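PDB 6FBM: gram-negative insecticidal protein from Chromobacterium piscinae, which is an insecticidal toxin that combines a MACPF domain with a beta-tripod region and probably acts by forming pores in membranes of the target insect. Local coordinates for residues E82-R85 and E86-Q90; M158-M161 and E162-R166; D298-P301 and E302-Q306. All coordinates share one frame; numbering follows the deposited sequence.

From the N terminus, interaction 1 comes first, on the helix 81-88 that follows strand 64-78. Interaction 2 follows at the start of helix 160-167, ahead of strand 170-177. Interaction 3 runs from the end of helix 290-298 through the short helix 300-304. Each contact closes a turn between neighbouring residues, so the three run in series and none nests in or crosses another. Interactions 2 and 3 touch: CB of Ala160 lies 3.2 Å from CB of Ala299, and Phe164 packs on Phe303. This ties helix 160-167 to helix 300-304. Interaction 1 stands apart, with nearest atoms about 6 Å from interaction 3, but Arg85 reaches Ser307 just beyond it.

Interaction 1: residues E82-R85 and E86-Q90; sequences EEYR and EKMSQ
Residues Glu82 to Met88 make up most of the short helix 81-88, with i to i+4 bonds from Glu86 N to Glu82 O, Lys87 N to Glu83 O and Met88 N to Tyr84 O. Met88 N lies 2.9 Å from Tyr84 O, in a fairly straight bond. The next carbonyl is held differently. The Ser89 hydroxyl bonds to the Arg85 carbonyl, with Ser89 OG 2.7 Å from Arg85 O, and Ser89 N adds only a weak bond to the same oxygen. Ser89 OG points back because it lies beside its own backbone N (chi1 -46°).

Tyr84 and Met88 lie one turn apart on the buried side. The Met88 sulfur sits obliquely to the Tyr84 ring, with SD 4.1 Å from CE2 and 4.0 Å from OH. This is a Met-aromatic contact.

On the exposed side Glu83 and Lys87 run side by side and point the same way. The Lys87 chain bends at its end (chi4 -76°), and its CE, not its NZ, comes nearest to Glu83 OE1, at 3.2 Å. Lys87 NZ stays 4.3 Å from Glu83 OE1, beyond a salt bridge.

Glu82 and Arg85 form a salt bridge one turn apart, Arg85 NH1 to Glu82 OE2 at 2.9 Å. The carboxylate uses its syn lone pair, and OE2 is tilted out of the guanidinium plane. Lys99 makes a second salt bridge to Glu82. Arg85 also binds the Ser307 and Gln309 carbonyls and Ser102 OG, so several hydrogen bonds hold its buried guanidinium. The arrangement is that of a short helix with a Met-aromatic pair one turn apart and an i to i+3 salt bridge, here packed beside strands 64-78 and 120-134 of the MACPF domain.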
ATOM      1  N   GLU A  82      24.717 -31.088 -30.083  1.00 26.66           N
ATOM      2  CA  GLU A  82      24.296 -30.467 -31.338  1.00 26.36           C
ATOM      3  C   GLU A  82      22.885 -30.884 -31.739  1.00 28.86           C
ATOM      4  O   GLU A  82      22.170 -30.122 -32.388  1.00 27.58           O
ATOM      5  CB  GLU A  82      25.258 -30.800 -32.489  1.00 25.63           C
ATOM      6  CG  GLU A  82      26.708 -30.374 -32.283  1.00 25.69           C
ATOM      7  CD  GLU A  82      26.879 -28.936 -31.822  1.00 26.52           C
ATOM      8  OE1 GLU A  82      27.687 -28.704 -30.884  1.00 25.31           O
ATOM      9  OE2 GLU A  82      26.210 -28.036 -32.407  1.00 27.45           O
ATOM     10  N   GLU A  83      22.488 -32.095 -31.371  1.00 30.66           N
ATOM     11  CA  GLU A  83      21.142 -32.557 -31.663  1.00 30.93           C
ATOM     12  C   GLU A  83      20.168 -31.866 -30.693  1.00 27.90           C
ATOM     13  O   GLU A  83      19.067 -31.479 -31.086  1.00 27.47           O
ATOM     14  CB  GLU A  83      21.057 -34.085 -31.575  1.00 32.47           C
ATOM     15  CG  GLU A  83      19.697 -34.667 -31.952  1.00 35.65           C
ATOM     16  CD  GLU A  83      19.631 -36.160 -31.700  1.00 41.12           C
ATOM     17  OE1 GLU A  83      18.977 -36.576 -30.700  1.00 44.39           O
ATOM     18  OE2 GLU A  83      20.293 -36.917 -32.467  1.00 47.14           O
ATOM     19  N   TYR A  84      20.575 -31.712 -29.437  1.00 25.11           N
ATOM     20  CA  TYR A  84      19.794 -30.939 -28.474  1.00 23.67           C
ATOM     21  C   TYR A  84      19.491 -29.535 -28.994  1.00 23.77           C
ATOM     22  O   TYR A  84      18.348 -29.089 -28.963  1.00 24.65           O
ATOM     23  CB  TYR A  84      20.525 -30.838 -27.126  1.00 21.64           C
ATOM     24  CG  TYR A  84      19.891 -29.878 -26.175  1.00 20.39           C
ATOM     25  CD1 TYR A  84      18.859 -30.273 -25.332  1.00 19.65           C
ATOM     26  CD2 TYR A  84      20.305 -28.548 -26.128  1.00 19.96           C
ATOM     27  CE1 TYR A  84      18.259 -29.360 -24.463  1.00 19.11           C
ATOM     28  CE2 TYR A  84      19.727 -27.644 -25.258  1.00 18.92           C
ATOM     29  CZ  TYR A  84      18.716 -28.048 -24.426  1.00 18.20           C
ATOM     30  OH  TYR A  84      18.166 -27.135 -23.570  1.00 17.97           O
ATOM     31  N   ARG A  85      20.534 -28.862 -29.463  1.00 24.21           N
ATOM     32  CA  ARG A  85      20.410 -27.540 -30.058  1.00 23.89           C
ATOM     33  C   ARG A  85      19.431 -27.504 -31.215  1.00 26.33           C
ATOM     34  O   ARG A  85      18.643 -26.571 -31.308  1.00 30.35           O
ATOM     35  CB  ARG A  85      21.756 -27.035 -30.563  1.00 22.09           C
ATOM     36  CG  ARG A  85      22.751 -26.792 -29.456  1.00 21.98           C
ATOM     37  CD  ARG A  85      24.093 -26.471 -30.051  1.00 21.65           C
ATOM     38  NE  ARG A  85      24.143 -25.098 -30.500  1.00 21.73           N
ATOM     39  CZ  ARG A  85      25.127 -24.555 -31.217  1.00 22.75           C
ATOM     40  NH1 ARG A  85      26.179 -25.281 -31.604  1.00 24.17           N
ATOM     41  NH2 ARG A  85      25.054 -23.266 -31.543  1.00 23.52           N
ATOM     42  N   GLU A  86      19.490 -28.499 -32.101  1.00 27.08           N
ATOM     43  CA  GLU A  86      18.546 -28.594 -33.230  1.00 27.41           C
ATOM     44  C   GLU A  86      17.137 -28.782 -32.742  1.00 26.16           C
ATOM     45  O   GLU A  86      16.220 -28.118 -33.241  1.00 23.29           O
ATOM     46  CB  GLU A  86      18.896 -29.726 -34.197  1.00 29.62           C
ATOM     47  CG  GLU A  86      19.857 -29.279 -35.309  1.00 32.45           C
ATOM     48  CD  GLU A  86      20.644 -30.423 -35.946  1.00 33.41           C
ATOM     49  OE1 GLU A  86      20.566 -31.554 -35.424  1.00 34.02           O
ATOM     50  OE2 GLU A  86      21.348 -30.186 -36.960  1.00 33.83           O
ATOM     51  N   LYS A  87      16.965 -29.694 -31.786  1.00 27.36           N
ATOM     52  CA  LYS A  87      15.639 -30.013 -31.268  1.00 28.22           C
ATOM     53  C   LYS A  87      15.000 -28.771 -30.656  1.00 27.25           C
ATOM     54  O   LYS A  87      13.843 -28.492 -30.893  1.00 25.20           O
ATOM     55  CB  LYS A  87      15.705 -31.149 -30.250  1.00 30.24           C
ATOM     56  CG  LYS A  87      15.853 -32.545 -30.821  1.00 31.12           C
ATOM     57  CD  LYS A  87      16.334 -33.523 -29.745  1.00 32.08           C
ATOM     58  CE  LYS A  87      16.252 -34.972 -30.182  1.00 33.06           C
ATOM     59  NZ  LYS A  87      14.858 -35.465 -30.153  1.00 34.48           N
ATOM     60  N   MET A  88      15.792 -28.019 -29.910  1.00 28.77           N
ATOM     61  CA  MET A  88      15.346 -26.786 -29.288  1.00 31.17           C
ATOM     62  C   MET A  88      14.941 -25.702 -30.298  1.00 28.55           C
ATOM     63  O   MET A  88      14.119 -24.858 -29.977  1.00 30.21           O
ATOM     64  CB  MET A  88      16.459 -26.248 -28.393  1.00 35.39           C
ATOM     65  CG  MET A  88      16.001 -25.241 -27.371  1.00 40.82           C
ATOM     66  SD  MET A  88      17.370 -24.474 -26.466  1.00 55.99           S
ATOM     67  CE  MET A  88      18.732 -24.357 -27.645  1.00 50.70           C
ATOM     68  N   SER A  89      15.514 -25.734 -31.495  1.00 27.09           N
ATOM     69  CA  SER A  89      15.226 -24.755 -32.557  1.00 26.09           C
ATOM     70  C   SER A  89      14.048 -25.082 -33.471  1.00 25.66           C
ATOM     71  O   SER A  89      13.709 -24.274 -34.341  1.00 24.07           O
ATOM     72  CB  SER A  89      16.453 -24.592 -33.443  1.00 25.45           C
ATOM     73  OG  SER A  89      17.612 -24.444 -32.653  1.00 25.38           O
ATOM     74  N   GLN A  90      13.423 -26.245 -33.280  1.00 27.35           N
ATOM     75  CA  GLN A  90      12.345 -26.678 -34.163  1.00 30.15           C
ATOM     76  C   GLN A  90      11.094 -25.852 -33.922  1.00 31.11           C
ATOM     77  O   GLN A  90      10.779 -25.484 -32.788  1.00 29.94           O
ATOM     78  CB  GLN A  90      11.933 -28.155 -33.968  1.00 33.20           C
ATOM     79  CG  GLN A  90      13.012 -29.233 -33.854  1.00 36.06           C
ATOM     80  CD  GLN A  90      13.733 -29.535 -35.146  1.00 36.82           C
ATOM     81  OE1 GLN A  90      13.890 -28.656 -36.008  1.00 36.60           O
ATOM     82  NE2 GLN A  90      14.211 -30.779 -35.274  1.00 35.88           N
TER

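Interaction 2: residues M158-M161 and E162-R166; sequences MPAM and ELFKR
Met158 and Glu162 cross at about a right angle. The Met158 methyl comes up against the Glu162 chain, with CE 3.4 Å from CB and equally close to OE1. Two bends in the methionine, at chi2 (86°) and chi3 (-74°), turn the methyl back over the first turn of the helix. Its sulfur faces Arg166 obliquely, with Met158 SD 4.1 Å from Arg166 NH1. Arg166 in turn reaches along the helix to Glu162, where NH1 and OE2 make a salt bridge of 3.1 Å with weak hydrogen-bond geometry. Glu162 is thus touched by a methyl group and by a guanidinium group.

Pro159 is the N-cap of helix 160-167, in the MACPF domain. Its carbonyl O receives a nearly straight bond from Leu163 N, at 3.1 Å, and a weak one from Glu162 N.

Phe164 lies with one face against Ala160 O, which is 3.2 Å from CG. The same oxygen accepts Phe164 N. The Ala160 methyl is near the ring as well, Ala160 CB to Phe164 CE2 at 4.2 Å. Met161 crosses the Phe164 ring obliquely, with CE close to CD2. Leu163 turns to helices 147-154 and 290-298, while Met161 packs on Phe303.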
ATOM      1  N   MET A 158      22.175  -0.239 -48.013  1.00 49.28           N
ATOM      2  CA  MET A 158      22.269  -0.676 -46.617  1.00 48.53           C
ATOM      3  C   MET A 158      22.544  -2.170 -46.618  1.00 44.65           C
ATOM      4  O   MET A 158      21.659  -2.953 -46.964  1.00 39.81           O
ATOM      5  CB  MET A 158      20.970  -0.395 -45.864  1.00 50.75           C
ATOM      6  CG  MET A 158      20.909  -0.960 -44.451  1.00 54.31           C
ATOM      7  SD  MET A 158      21.616   0.111 -43.198  1.00 58.49           S
ATOM      8  CE  MET A 158      23.372  -0.038 -43.487  1.00 60.72           C
ATOM      9  N   PRO A 159      23.771  -2.579 -46.217  1.00 44.24           N
ATOM     10  CA  PRO A 159      24.040  -4.020 -46.325  1.00 43.40           C
ATOM     11  C   PRO A 159      23.280  -4.870 -45.296  1.00 42.49           C
ATOM     12  O   PRO A 159      22.969  -4.396 -44.189  1.00 43.64           O
ATOM     13  CB  PRO A 159      25.560  -4.124 -46.112  1.00 44.77           C
ATOM     14  CG  PRO A 159      26.121  -2.750 -46.243  1.00 43.70           C
ATOM     15  CD  PRO A 159      24.998  -1.821 -45.876  1.00 44.63           C
ATOM     16  N   ALA A 160      22.991  -6.114 -45.676  1.00 40.00           N
ATOM     17  CA  ALA A 160      22.288  -7.077 -44.824  1.00 39.48           C
ATOM     18  C   ALA A 160      22.798  -7.158 -43.378  1.00 37.13           C
ATOM     19  O   ALA A 160      22.003  -7.178 -42.436  1.00 36.81           O
ATOM     20  CB  ALA A 160      22.343  -8.441 -45.460  1.00 38.17           C
ATOM     21  N   MET A 161      24.121  -7.203 -43.210  1.00 37.37           N
ATOM     22  CA  MET A 161      24.708  -7.321 -41.870  1.00 41.80           C
ATOM     23  C   MET A 161      24.323  -6.172 -40.932  1.00 43.37           C
ATOM     24  O   MET A 161      24.037  -6.390 -39.756  1.00 46.07           O
ATOM     25  CB  MET A 161      26.248  -7.443 -41.937  1.00 42.32           C
ATOM     26  CG  MET A 161      26.802  -8.801 -42.358  1.00 45.31           C
ATOM     27  SD  MET A 161      26.055 -10.292 -41.634  1.00 42.14           S
ATOM     28  CE  MET A 161      24.869 -10.635 -42.964  1.00 38.80           C
ATOM     29  N   GLU A 162      24.330  -4.952 -41.453  1.00 43.49           N
ATOM     30  CA  GLU A 162      23.965  -3.795 -40.648  1.00 44.96           C
ATOM     31  C   GLU A 162      22.495  -3.828 -40.331  1.00 38.45           C
ATOM     32  O   GLU A 162      22.105  -3.608 -39.184  1.00 36.45           O
ATOM     33  CB  GLU A 162      24.276  -2.482 -41.364  1.00 50.43           C
ATOM     34  CG  GLU A 162      25.471  -1.728 -40.803  1.00 53.89           C
ATOM     35  CD  GLU A 162      25.108  -0.290 -40.510  1.00 58.27           C
ATOM     36  OE1 GLU A 162      25.714   0.630 -41.101  1.00 60.80           O
ATOM     37  OE2 GLU A 162      24.136  -0.060 -39.725  1.00 64.70           O
ATOM     38  N   LEU A 163      21.699  -4.081 -41.364  1.00 32.96           N
ATOM     39  CA  LEU A 163      20.265  -4.179 -41.212  1.00 30.13           C
ATOM     40  C   LEU A 163      19.961  -5.172 -40.109  1.00 29.38           C
ATOM     41  O   LEU A 163      19.213  -4.852 -39.191  1.00 27.03           O
ATOM     42  CB  LEU A 163      19.591  -4.605 -42.517  1.00 28.93           C
ATOM     43  CG  LEU A 163      18.065  -4.544 -42.533  1.00 27.19           C
ATOM     44  CD1 LEU A 163      17.583  -3.110 -42.485  1.00 27.18           C
ATOM     45  CD2 LEU A 163      17.551  -5.205 -43.787  1.00 27.66           C
ATOM     46  N   PHE A 164      20.583  -6.348 -40.187  1.00 29.62           N
ATOM     47  CA  PHE A 164      20.374  -7.391 -39.190  1.00 31.31           C
ATOM     48  C   PHE A 164      20.883  -7.026 -37.793  1.00 34.02           C
ATOM     49  O   PHE A 164      20.236  -7.389 -36.809  1.00 35.49           O
ATOM     50  CB  PHE A 164      20.967  -8.740 -39.637  1.00 28.85           C
ATOM     51  CG  PHE A 164      20.296  -9.363 -40.843  1.00 26.77           C
ATOM     52  CD1 PHE A 164      19.004  -9.011 -41.243  1.00 26.74           C
ATOM     53  CD2 PHE A 164      20.964 -10.342 -41.566  1.00 25.63           C
ATOM     54  CE1 PHE A 164      18.416  -9.603 -42.356  1.00 26.36           C
ATOM     55  CE2 PHE A 164      20.370 -10.942 -42.661  1.00 25.86           C
ATOM     56  CZ  PHE A 164      19.099 -10.573 -43.059  1.00 25.90           C
ATOM     57  N   LYS A 165      22.013  -6.331 -37.703  1.00 38.54           N
ATOM     58  CA  LYS A 165      22.485  -5.821 -36.402  1.00 45.21           C
ATOM     59  C   LYS A 165      21.503  -4.797 -35.812  1.00 45.41           C
ATOM     60  O   LYS A 165      21.120  -4.903 -34.641  1.00 47.57           O
ATOM     61  CB  LYS A 165      23.908  -5.244 -36.514  1.00 51.40           C
ATOM     62  CG  LYS A 165      24.469  -4.627 -35.231  1.00 56.23           C
ATOM     63  CD  LYS A 165      24.466  -3.107 -35.247  1.00 58.80           C
ATOM     64  CE  LYS A 165      25.488  -2.563 -34.237  1.00 57.87           C
ATOM     65  NZ  LYS A 165      26.922  -2.763 -34.589  1.00 55.60           N
ATOM     66  N   ARG A 166      21.084  -3.830 -36.625  1.00 42.86           N
ATOM     67  CA  ARG A 166      20.177  -2.764 -36.175  1.00 39.26           C
ATOM     68  C   ARG A 166      18.798  -3.272 -35.736  1.00 35.67           C
ATOM     69  O   ARG A 166      18.280  -2.844 -34.710  1.00 36.67           O
ATOM     70  CB  ARG A 166      19.960  -1.725 -37.263  1.00 43.26           C
ATOM     71  CG  ARG A 166      21.108  -0.771 -37.526  1.00 48.01           C
ATOM     72  CD  ARG A 166      20.809   0.086 -38.749  1.00 52.07           C
ATOM     73  NE  ARG A 166      20.570   1.515 -38.441  1.00 58.44           N
ATOM     74  CZ  ARG A 166      21.268   2.556 -38.897  1.00 61.93           C
ATOM     75  NH1 ARG A 166      22.217   2.402 -39.798  1.00 63.06           N
ATOM     76  NH2 ARG A 166      20.934   3.780 -38.513  1.00 62.91           N
TER

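Interaction 3: residues D298-P301 and E302-Q306; sequences DAFP and EFMKQ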
ATOM      1  N   ASP A 298      19.674 -14.184 -48.556  1.00 35.89           N
ATOM      2  CA  ASP A 298      20.955 -14.831 -48.909  1.00 34.87           C
ATOM      3  C   ASP A 298      22.047 -14.545 -47.896  1.00 34.27           C
ATOM      4  O   ASP A 298      22.965 -15.355 -47.716  1.00 36.26           O
ATOM      5  CB  ASP A 298      21.466 -14.362 -50.276  1.00 36.60           C
ATOM      6  CG  ASP A 298      20.659 -14.913 -51.432  1.00 36.98           C
ATOM      7  OD1 ASP A 298      19.972 -15.925 -51.248  1.00 39.76           O
ATOM      8  OD2 ASP A 298      20.728 -14.349 -52.541  1.00 37.05           O
ATOM      9  N   ALA A 299      21.955 -13.391 -47.242  1.00 30.69           N
ATOM     10  CA  ALA A 299      22.945 -13.003 -46.265  1.00 30.39           C
ATOM     11  C   ALA A 299      22.746 -13.674 -44.893  1.00 32.41           C
ATOM     12  O   ALA A 299      23.624 -13.576 -44.007  1.00 31.58           O
ATOM     13  CB  ALA A 299      22.950 -11.499 -46.131  1.00 29.80           C
ATOM     14  N   PHE A 300      21.618 -14.369 -44.700  1.00 32.71           N
ATOM     15  CA  PHE A 300      21.345 -14.956 -43.388  1.00 33.31           C
ATOM     16  C   PHE A 300      22.372 -16.019 -42.973  1.00 34.13           C
ATOM     17  O   PHE A 300      22.806 -16.008 -41.832  1.00 32.50           O
ATOM     18  CB  PHE A 300      19.917 -15.476 -43.298  1.00 33.64           C
ATOM     19  CG  PHE A 300      19.492 -15.859 -41.908  1.00 33.48           C
ATOM     20  CD1 PHE A 300      19.518 -14.929 -40.877  1.00 33.17           C
ATOM     21  CD2 PHE A 300      19.032 -17.146 -41.639  1.00 32.28           C
ATOM     22  CE1 PHE A 300      19.112 -15.282 -39.599  1.00 33.24           C
ATOM     23  CE2 PHE A 300      18.617 -17.492 -40.374  1.00 32.18           C
ATOM     24  CZ  PHE A 300      18.665 -16.569 -39.344  1.00 33.08           C
ATOM     25  N   PRO A 301      22.792 -16.915 -43.897  1.00 35.18           N
ATOM     26  CA  PRO A 301      23.845 -17.859 -43.513  1.00 34.24           C
ATOM     27  C   PRO A 301      25.092 -17.240 -42.929  1.00 34.29           C
ATOM     28  O   PRO A 301      25.625 -17.772 -41.938  1.00 32.23           O
ATOM     29  CB  PRO A 301      24.162 -18.581 -44.816  1.00 35.28           C
ATOM     30  CG  PRO A 301      22.867 -18.573 -45.563  1.00 34.85           C
ATOM     31  CD  PRO A 301      22.144 -17.323 -45.165  1.00 34.89           C
ATOM     32  N   GLU A 302      25.568 -16.136 -43.503  1.00 35.08           N
ATOM     33  CA  GLU A 302      26.786 -15.503 -42.950  1.00 36.24           C
ATOM     34  C   GLU A 302      26.502 -14.796 -41.633  1.00 34.44           C
ATOM     35  O   GLU A 302      27.336 -14.859 -40.728  1.00 32.75           O
ATOM     36  CB  GLU A 302      27.569 -14.614 -43.955  1.00 40.53           C
ATOM     37  CG  GLU A 302      26.887 -13.332 -44.429  1.00 46.12           C
ATOM     38  CD  GLU A 302      27.848 -12.201 -44.800  1.00 49.05           C
ATOM     39  OE1 GLU A 302      28.881 -12.034 -44.115  1.00 51.20           O
ATOM     40  OE2 GLU A 302      27.519 -11.442 -45.749  1.00 50.37           O
ATOM     41  N   PHE A 303      25.331 -14.173 -41.487  1.00 34.52           N
ATOM     42  CA  PHE A 303      24.932 -13.637 -40.183  1.00 34.30           C
ATOM     43  C   PHE A 303      25.004 -14.717 -39.092  1.00 33.77           C
ATOM     44  O   PHE A 303      25.470 -14.451 -37.987  1.00 36.34           O
ATOM     45  CB  PHE A 303      23.512 -13.029 -40.233  1.00 32.35           C
ATOM     46  CG  PHE A 303      23.036 -12.502 -38.913  1.00 30.11           C
ATOM     47  CD1 PHE A 303      23.400 -11.236 -38.474  1.00 29.80           C
ATOM     48  CD2 PHE A 303      22.238 -13.282 -38.093  1.00 30.02           C
ATOM     49  CE1 PHE A 303      22.969 -10.758 -37.239  1.00 30.58           C
ATOM     50  CE2 PHE A 303      21.806 -12.822 -36.848  1.00 30.78           C
ATOM     51  CZ  PHE A 303      22.151 -11.540 -36.433  1.00 31.07           C
ATOM     52  N   MET A 304      24.551 -15.924 -39.436  1.00 33.69           N
ATOM     53  CA  MET A 304      24.463 -17.063 -38.512  1.00 34.47           C
ATOM     54  C   MET A 304      25.726 -17.900 -38.364  1.00 36.52           C
ATOM     55  O   MET A 304      25.773 -18.758 -37.488  1.00 38.24           O
ATOM     56  CB  MET A 304      23.316 -17.993 -38.954  1.00 32.49           C
ATOM     57  CG  MET A 304      21.927 -17.358 -38.959  1.00 31.68           C
ATOM     58  SD  MET A 304      21.434 -16.852 -37.302  1.00 30.87           S
ATOM     59  CE  MET A 304      21.008 -18.437 -36.543  1.00 30.22           C
ATOM     60  N   LYS A 305      26.739 -17.653 -39.192  1.00 40.77           N
ATOM     61  CA  LYS A 305      27.955 -18.486 -39.252  1.00 42.52           C
ATOM     62  C   LYS A 305      28.566 -18.713 -37.873  1.00 44.24           C
ATOM     63  O   LYS A 305      28.679 -19.859 -37.445  1.00 46.23           O
ATOM     64  CB  LYS A 305      29.004 -17.852 -40.188  1.00 46.16           C
ATOM     65  CG  LYS A 305      30.117 -18.782 -40.626  1.00 48.52           C
ATOM     66  CD  LYS A 305      31.440 -18.059 -40.907  1.00 52.84           C
ATOM     67  CE  LYS A 305      32.598 -19.064 -40.940  1.00 55.14           C
ATOM     68  NZ  LYS A 305      33.752 -18.681 -41.801  1.00 54.07           N
ATOM     69  N   GLN A 306      28.921 -17.633 -37.165  1.00 40.05           N
ATOM     70  CA  GLN A 306      29.493 -17.742 -35.821  1.00 36.88           C
ATOM     71  C   GLN A 306      28.632 -18.611 -34.883  1.00 35.25           C
ATOM     72  O   GLN A 306      29.169 -19.435 -34.131  1.00 35.08           O
ATOM     73  CB  GLN A 306      29.705 -16.335 -35.217  1.00 41.83           C
ATOM     74  CG  GLN A 306      30.461 -16.308 -33.874  1.00 45.45           C
ATOM     75  CD  GLN A 306      30.491 -14.956 -33.163  1.00 51.23           C
ATOM     76  OE1 GLN A 306      30.418 -13.892 -33.785  1.00 57.75           O
ATOM     77  NE2 GLN A 306      30.624 -14.997 -31.835  1.00 51.35           N
TER
HETATM   78  O   HOH W   1      25.512 -15.779 -46.365  1.00 21.38           O
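Met304 CG lies over one face of the Phe300 ring, 3.5 Å from its centroid and only 16° off the ring normal. This is a CH-pi contact. The Met304 sulfur is placed obliquely to the same ring, with Met304 SD 3.5 Å from Phe300 CZ, as a Met-aromatic contact. Met304 CG stands beside the backbone N (chi1 -61°), which puts it over the ring, and the bend at chi2 (-63°) swings SD to the ring's rim near CZ. Phe303 adds an oblique approach, its CD2 at 4.0 Å from Phe300 CE1. Tyr98, Trp284 and Tyr170 meet the Phe300 ring edge to face.

Backbone bonds make the turn of the short helix. Phe303 N binds Ala299 O at 3.1 Å, and Met304 N binds Phe300 O at 3.0 Å.

A water bridges the end of helix 290-298 to Glu302. It donates to Asp298 O and accepts from Glu302 N, each at 2.9 Å.

The packing on Phe300 is apolar and aromatic. Between the two segments, the hydrogen bonds run through backbone atoms and the water, so the buried ring is probably held mainly by dispersion and weak CH-pi and sulfur contacts.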